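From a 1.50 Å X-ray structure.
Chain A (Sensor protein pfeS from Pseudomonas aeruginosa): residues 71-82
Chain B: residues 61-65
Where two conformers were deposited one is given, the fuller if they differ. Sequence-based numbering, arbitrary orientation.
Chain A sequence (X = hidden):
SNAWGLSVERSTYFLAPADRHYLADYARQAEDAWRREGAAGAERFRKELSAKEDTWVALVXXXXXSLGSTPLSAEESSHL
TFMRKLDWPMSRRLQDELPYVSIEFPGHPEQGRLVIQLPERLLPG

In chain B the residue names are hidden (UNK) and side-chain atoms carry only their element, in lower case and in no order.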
ATOM      1  N   PRO A  71      -8.264  15.026   4.404  1.00 15.49           N
ATOM      2  CA  PRO A  71      -7.667  13.723   4.716  1.00 14.76           C
ATOM      3  C   PRO A  71      -8.271  12.607   3.879  1.00 13.03           C
ATOM      4  O   PRO A  71      -9.387  12.730   3.351  1.00 14.81           O
ATOM      5  CB  PRO A  71      -8.018  13.492   6.192  1.00 16.85           C
ATOM      6  CG  PRO A  71      -9.012  14.509   6.564  1.00 21.55           C
ATOM      7  CD  PRO A  71      -9.172  15.513   5.460  1.00 18.21           C
ATOM      8  N   LEU A  72      -7.533  11.511   3.755  1.00 13.28           N
ATOM      9  CA  LEU A  72      -8.061  10.336   3.080  1.00 13.14           C
ATOM     10  C   LEU A  72      -9.063   9.633   3.973  1.00 12.57           C
ATOM     11  O   LEU A  72      -8.846   9.503   5.177  1.00 14.45           O
ATOM     12  CB  LEU A  72      -6.932   9.359   2.758  1.00 13.13           C
ATOM     13  CG  LEU A  72      -5.848   9.877   1.815  1.00 14.74           C
ATOM     14  CD1 LEU A  72      -4.883   8.759   1.471  1.00 18.51           C
ATOM     15  CD2 LEU A  72      -6.489  10.457   0.552  1.00 17.12           C
ATOM     16  N   SER A  73     -10.155   9.168   3.384  1.00 12.29           N
ATOM     17  CA  SER A  73     -11.053   8.256   4.080  1.00 12.75           C
ATOM     18  C   SER A  73     -10.380   6.889   4.189  1.00 13.18           C
ATOM     19  O   SER A  73      -9.387   6.616   3.504  1.00 13.55           O
ATOM     20  CB  SER A  73     -12.365   8.119   3.314  1.00 13.39           C
ATOM     21  OG  SER A  73     -12.162   7.434   2.090  1.00 13.65           O
ATOM     22  N   ALA A  74     -10.908   6.032   5.055  1.00 12.41           N
ATOM     23  CA  ALA A  74     -10.394   4.667   5.151  1.00 12.65           C
ATOM     24  C   ALA A  74     -10.516   3.959   3.804  1.00 13.09           C
ATOM     25  O   ALA A  74      -9.632   3.200   3.407  1.00 13.47           O
ATOM     26  CB  ALA A  74     -11.109   3.893   6.239  1.00 13.62           C
ATOM     27  N   GLU A  75     -11.618   4.207   3.101  1.00 12.99           N
ATOM     28  CA  GLU A  75     -11.811   3.633   1.774  0.50 11.36           C
ATOM     29  C   GLU A  75     -10.683   4.047   0.826  1.00 12.23           C
ATOM     30  O   GLU A  75     -10.168   3.230   0.060  1.00 13.31           O
ATOM     31  CB  GLU A  75     -13.176   4.037   1.203  0.50 12.64           C
ATOM     32  CG  GLU A  75     -13.574   3.278  -0.059  0.50 13.29           C
ATOM     33  CD  GLU A  75     -13.082   3.935  -1.343  0.50 14.51           C
ATOM     34  OE1 GLU A  75     -12.788   5.149  -1.335  0.50 16.09           O
ATOM     35  OE2 GLU A  75     -13.012   3.233  -2.372  0.50 17.37           O
ATOM     36  N   GLU A  76     -10.300   5.320   0.875  1.00 11.23           N
ATOM     37  CA  GLU A  76      -9.206   5.801   0.037  1.00 10.88           C
ATOM     38  C   GLU A  76      -7.868   5.196   0.448  1.00 10.18           C
ATOM     39  O   GLU A  76      -7.054   4.832  -0.408  1.00 12.03           O
ATOM     40  CB  GLU A  76      -9.141   7.325   0.070  1.00 10.94           C
ATOM     41  CG  GLU A  76     -10.283   7.957  -0.705  1.00 12.92           C
ATOM     42  CD  GLU A  76     -10.308   9.465  -0.585  1.00 14.14           C
ATOM     43  OE1 GLU A  76     -10.343   9.975   0.551  1.00 15.13           O
ATOM     44  OE2 GLU A  76     -10.305  10.142  -1.631  1.00 18.35           O
ATOM     45  N   SER A  77      -7.628   5.088   1.752  1.00 10.97           N
ATOM     46  CA  SER A  77      -6.396   4.453   2.222  1.00 10.11           C
ATOM     47  C   SER A  77      -6.276   3.031   1.678  1.00 11.56           C
ATOM     48  O   SER A  77      -5.173   2.566   1.397  1.00 11.87           O
ATOM     49  CB  SER A  77      -6.320   4.444   3.753  1.00 11.19           C
ATOM     50  OG  SER A  77      -6.118   5.762   4.248  1.00 12.93           O
ATOM     51  N   SER A  78      -7.405   2.340   1.530  1.00 11.47           N
ATOM     52  CA  SER A  78      -7.366   0.961   1.038  1.00 11.65           C
ATOM     53  C   SER A  78      -6.846   0.869  -0.404  1.00 12.47           C
ATOM     54  O   SER A  78      -6.408  -0.198  -0.837  1.00 14.86           O
ATOM     55  CB  SER A  78      -8.735   0.272   1.174  1.00 12.67           C
ATOM     56  OG  SER A  78      -9.639   0.653   0.143  1.00 15.72           O
ATOM     57  N   HIS A  79      -6.881   1.984  -1.135  1.00 11.96           N
ATOM     58  CA  HIS A  79      -6.366   2.008  -2.507  1.00 12.82           C
ATOM     59  C   HIS A  79      -4.843   2.019  -2.561  1.00 10.62           C
ATOM     60  O   HIS A  79      -4.258   1.856  -3.630  1.00 12.90           O
ATOM     61  CB  HIS A  79      -6.823   3.265  -3.253  1.00 14.94           C
ATOM     62  CG  HIS A  79      -8.304   3.459  -3.302  1.00 18.98           C
ATOM     63  ND1 HIS A  79      -8.877   4.670  -3.624  1.00 22.89           N
ATOM     64  CD2 HIS A  79      -9.327   2.602  -3.083  1.00 20.17           C
ATOM     65  CE1 HIS A  79     -10.193   4.553  -3.592  1.00 23.12           C
ATOM     66  NE2 HIS A  79     -10.492   3.310  -3.263  1.00 24.07           N
ATOM     67  N   LEU A  80      -4.207   2.264  -1.421  1.00  9.67           N
ATOM     68  CA  LEU A  80      -2.768   2.490  -1.386  1.00  9.97           C
ATOM     69  C   LEU A  80      -1.930   1.239  -1.161  1.00  9.58           C
ATOM     70  O   LEU A  80      -0.705   1.330  -1.099  1.00 11.15           O
ATOM     71  CB  LEU A  80      -2.429   3.491  -0.281  1.00 10.99           C
ATOM     72  CG  LEU A  80      -3.146   4.841  -0.379  1.00 10.15           C
ATOM     73  CD1 LEU A  80      -2.742   5.715   0.806  1.00 11.04           C
ATOM     74  CD2 LEU A  80      -2.859   5.534  -1.724  1.00 11.42           C
ATOM     75  N   THR A  81      -2.570   0.081  -1.031  1.00 11.01           N
ATOM     76  CA  THR A  81      -1.870  -1.108  -0.543  1.00 11.39           C
ATOM     77  C   THR A  81      -1.454  -2.122  -1.606  1.00  9.82           C
ATOM     78  O   THR A  81      -0.595  -2.970  -1.337  1.00 11.09           O
ATOM     79  CB  THR A  81      -2.710  -1.853   0.525  1.00 11.60           C
ATOM     80  OG1 THR A  81      -3.995  -2.176  -0.022  1.00 13.91           O
ATOM     81  CG2 THR A  81      -2.891  -0.993   1.765  1.00 13.93           C
ATOM     82  N   PHE A  82      -2.053  -2.043  -2.799  1.00 10.71           N
ATOM     83  CA  PHE A  82      -1.803  -3.026  -3.858  1.00 11.97           C
ATOM     84  C   PHE A  82      -1.513  -2.309  -5.169  1.00 12.46           C
ATOM     85  O   PHE A  82      -2.058  -2.652  -6.229  1.00 13.17           O
ATOM     86  CB  PHE A  82      -2.992  -3.986  -4.023  1.00 12.01           C
ATOM     87  CG  PHE A  82      -3.432  -4.639  -2.744  1.00 13.13           C
ATOM     88  CD1 PHE A  82      -2.567  -5.465  -2.034  1.00 13.90           C
ATOM     89  CD2 PHE A  82      -4.720  -4.450  -2.263  1.00 14.46           C
ATOM     90  CE1 PHE A  82      -2.978  -6.069  -0.845  1.00 15.12           C
ATOM     91  CE2 PHE A  82      -5.140  -5.057  -1.084  1.00 15.95           C
ATOM     92  CZ  PHE A  82      -4.264  -5.864  -0.371  1.00 15.47           C
TER
ATOM     93  N   UNK B  61      -3.975  -0.271  11.105  1.00 10.77           N
ATOM     94  CA  UNK B  61      -5.385   0.053  11.132  1.00 10.48           C
ATOM     95  C   UNK B  61      -5.915   0.556   9.801  1.00 10.07           C
ATOM     96  O   UNK B  61      -5.232   0.463   8.771  1.00 11.71           O
ATOM     97  N   UNK B  62      -7.140   1.105   9.817  1.00 11.80           N
ATOM     98  CA  UNK B  62      -7.835   1.536   8.594  1.00 13.53           C
ATOM     99  C   UNK B  62      -7.121   2.677   7.864  1.00 11.71           C
ATOM    100  O   UNK B  62      -7.313   2.842   6.659  1.00 14.23           O
ATOM    101  c   UNK B  62      -7.941   1.312  11.039  1.00 13.80           C
ATOM    102  c   UNK B  62      -9.201   2.020   9.099  1.00 15.57           C
ATOM    103  c   UNK B  62      -9.307   1.610  10.520  1.00 17.70           C
ATOM    104  N   UNK B  63      -6.311   3.449   8.582  1.00 11.52           N
ATOM    105  CA  UNK B  63      -5.548   4.537   7.968  1.00 12.67           C
ATOM    106  C   UNK B  63      -4.074   4.160   7.702  1.00 11.50           C
ATOM    107  O   UNK B  63      -3.229   5.018   7.389  1.00 14.03           O
ATOM    108  c   UNK B  63      -5.678   5.806   8.825  1.00 17.04           C
ATOM    109  n   UNK B  63      -8.032   6.573   8.326  1.00 26.89           N
ATOM    110  c   UNK B  63      -7.732   6.005  10.412  1.00 26.95           C
ATOM    111  c   UNK B  63      -9.187   6.745   8.946  1.00 26.56           C
ATOM    112  n   UNK B  63      -9.032   6.405  10.214  1.00 27.84           N
ATOM    113  c   UNK B  63      -7.092   6.113   9.222  1.00 23.77           C
ATOM    114  N   UNK B  64      -3.791   2.864   7.801  1.00 10.35           N
ATOM    115  CA  UNK B  64      -2.455   2.309   7.565  1.00 10.25           C
ATOM    116  C   UNK B  64      -1.425   2.751   8.599  1.00 12.74           C
ATOM    117  O   UNK B  64      -0.223   2.723   8.340  1.00 15.38           O
ATOM    118  c   UNK B  64      -3.304   0.655   5.163  1.00 14.32           C
ATOM    119  c   UNK B  64      -1.967   2.577   6.127  1.00 12.70           C
ATOM    120  c   UNK B  64      -2.373   2.411   3.634  1.00 15.54           C
ATOM    121  c   UNK B  64      -2.941   2.133   5.030  1.00 13.19           C
ATOM    122  N   UNK B  65      -1.897   3.138   9.780  1.00 12.12           N
ATOM    123  CA  UNK B  65      -0.996   3.424  10.893  1.00 12.84           C
ATOM    124  C   UNK B  65      -0.858   2.196  11.782  1.00 11.07           C
ATOM    125  O   UNK B  65      -1.724   1.325  11.793  1.00 12.00           O
ATOM    126  o   UNK B  65      -2.817   7.844  11.259  1.00 40.49           O
ATOM    127  c   UNK B  65      -1.448   5.925  10.910  1.00 24.10           C
ATOM    128  o   UNK B  65      -1.269   7.430  12.755  1.00 38.92           O
ATOM    129  c   UNK B  65      -1.880   7.147  11.705  1.00 35.39           C
ATOM    130  c   UNK B  65      -1.491   4.621  11.707  1.00 17.44           C
TER
HETATM  131  O   HOH W   1      -8.437   1.234   4.830  1.00 26.40           O
HETATM  132  O   HOH W   2      -3.585   6.389   4.760  1.00 19.68           O
HETATM  133  O   HOH W   3      -7.277   7.310   5.922  1.00 23.30           O

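Position 61 of chain B has no side-chain atoms beyond CA. Nothing of it lies within contact distance of the chain A stretch. The residue is glycine, Gly61(B). It opens a type I beta turn that runs to position 64, where the backbone N donates to Gly61(B) O at 3.0 Å.

Position 62 carries three side-chain carbons. They close a five-membered ring onto the backbone N, which leaves that N without a proton to donate. The CB lies 3.9 Å from Ala74(A) CB, an apolar contact. Only proline has this ring, so this is Pro62(B). A CB in ideal geometry on Gly61(B) would sit 2.6 Å from Pro62(B) CD, which is a clash. The carbonyl of Pro62(B) also faces chain A: Pro62(B) O is 3.5 Å from Ser77(A) CB. Water 1 donates to Pro62(B) O at 2.7 Å and to Ala74(A) O at 2.7 Å.

Position 63 has one carbon followed by a five-membered ring of three carbons and two nitrogens. That is an imidazole. The CA-to-CB bond points sideways, but the end of the side chain comes nearer to chain A. A ring carbon lies 4.3 Å from Ala74(A) N, and the ring meets this neighbour obliquely. The residue is histidine, His63(B). Its ring is linked to chain A through water 3, which lies 2.6 Å from His63(B) ND1. The same water donates to Leu72(A) O at 2.8 Å and to Ser77(A) OG at 2.6 Å. Water 2 donates to His63(B) O at 3.0 Å and accepts from Ser77(A) OG at 2.7 Å.

Position 64 has four side-chain carbons, forked at the second. Its phi and psi are 66° and 23°, a left-handed backbone. The CA-to-CB bond points toward chain A. One terminal carbon is 3.6 Å from Ser77(A) O and 4.1 Å from Leu80(A) CB. The other is 3.8 Å from Thr81(A) CG2. The fork one carbon beyond CB identifies leucine, Leu64(B), with chi1 m and chi2 t. It is buried, and it loses more surface to the other stretch than any other residue here, 70 Å².

Position 65 has three side-chain carbons, the third carrying two oxygens. It is exposed, and its side chain stays 8.0 Å or more from the chain A stretch. The residue is glutamate, Glu65(B). Its backbone accepts from Gly61(B) N at Glu65(B) O, 2.8 Å.

The contact buries 284 Å² in all. No direct hydrogen bond crosses between the stretches, so polar pairing depends on the three waters. Ser77(A) is central: its OG engages waters 2 and 3. The short helix that presents it is capped by Ser73(A), whose OG accepts from Glu76(A) N at 3.1 Å. Leu64(B) packs against Ser77(A), Leu80(A) and Thr81(A), while Pro62(B) covers Ala74(A). Apolar packing and water bridges together join the two copies.

Chain B 61-65: GPHLE
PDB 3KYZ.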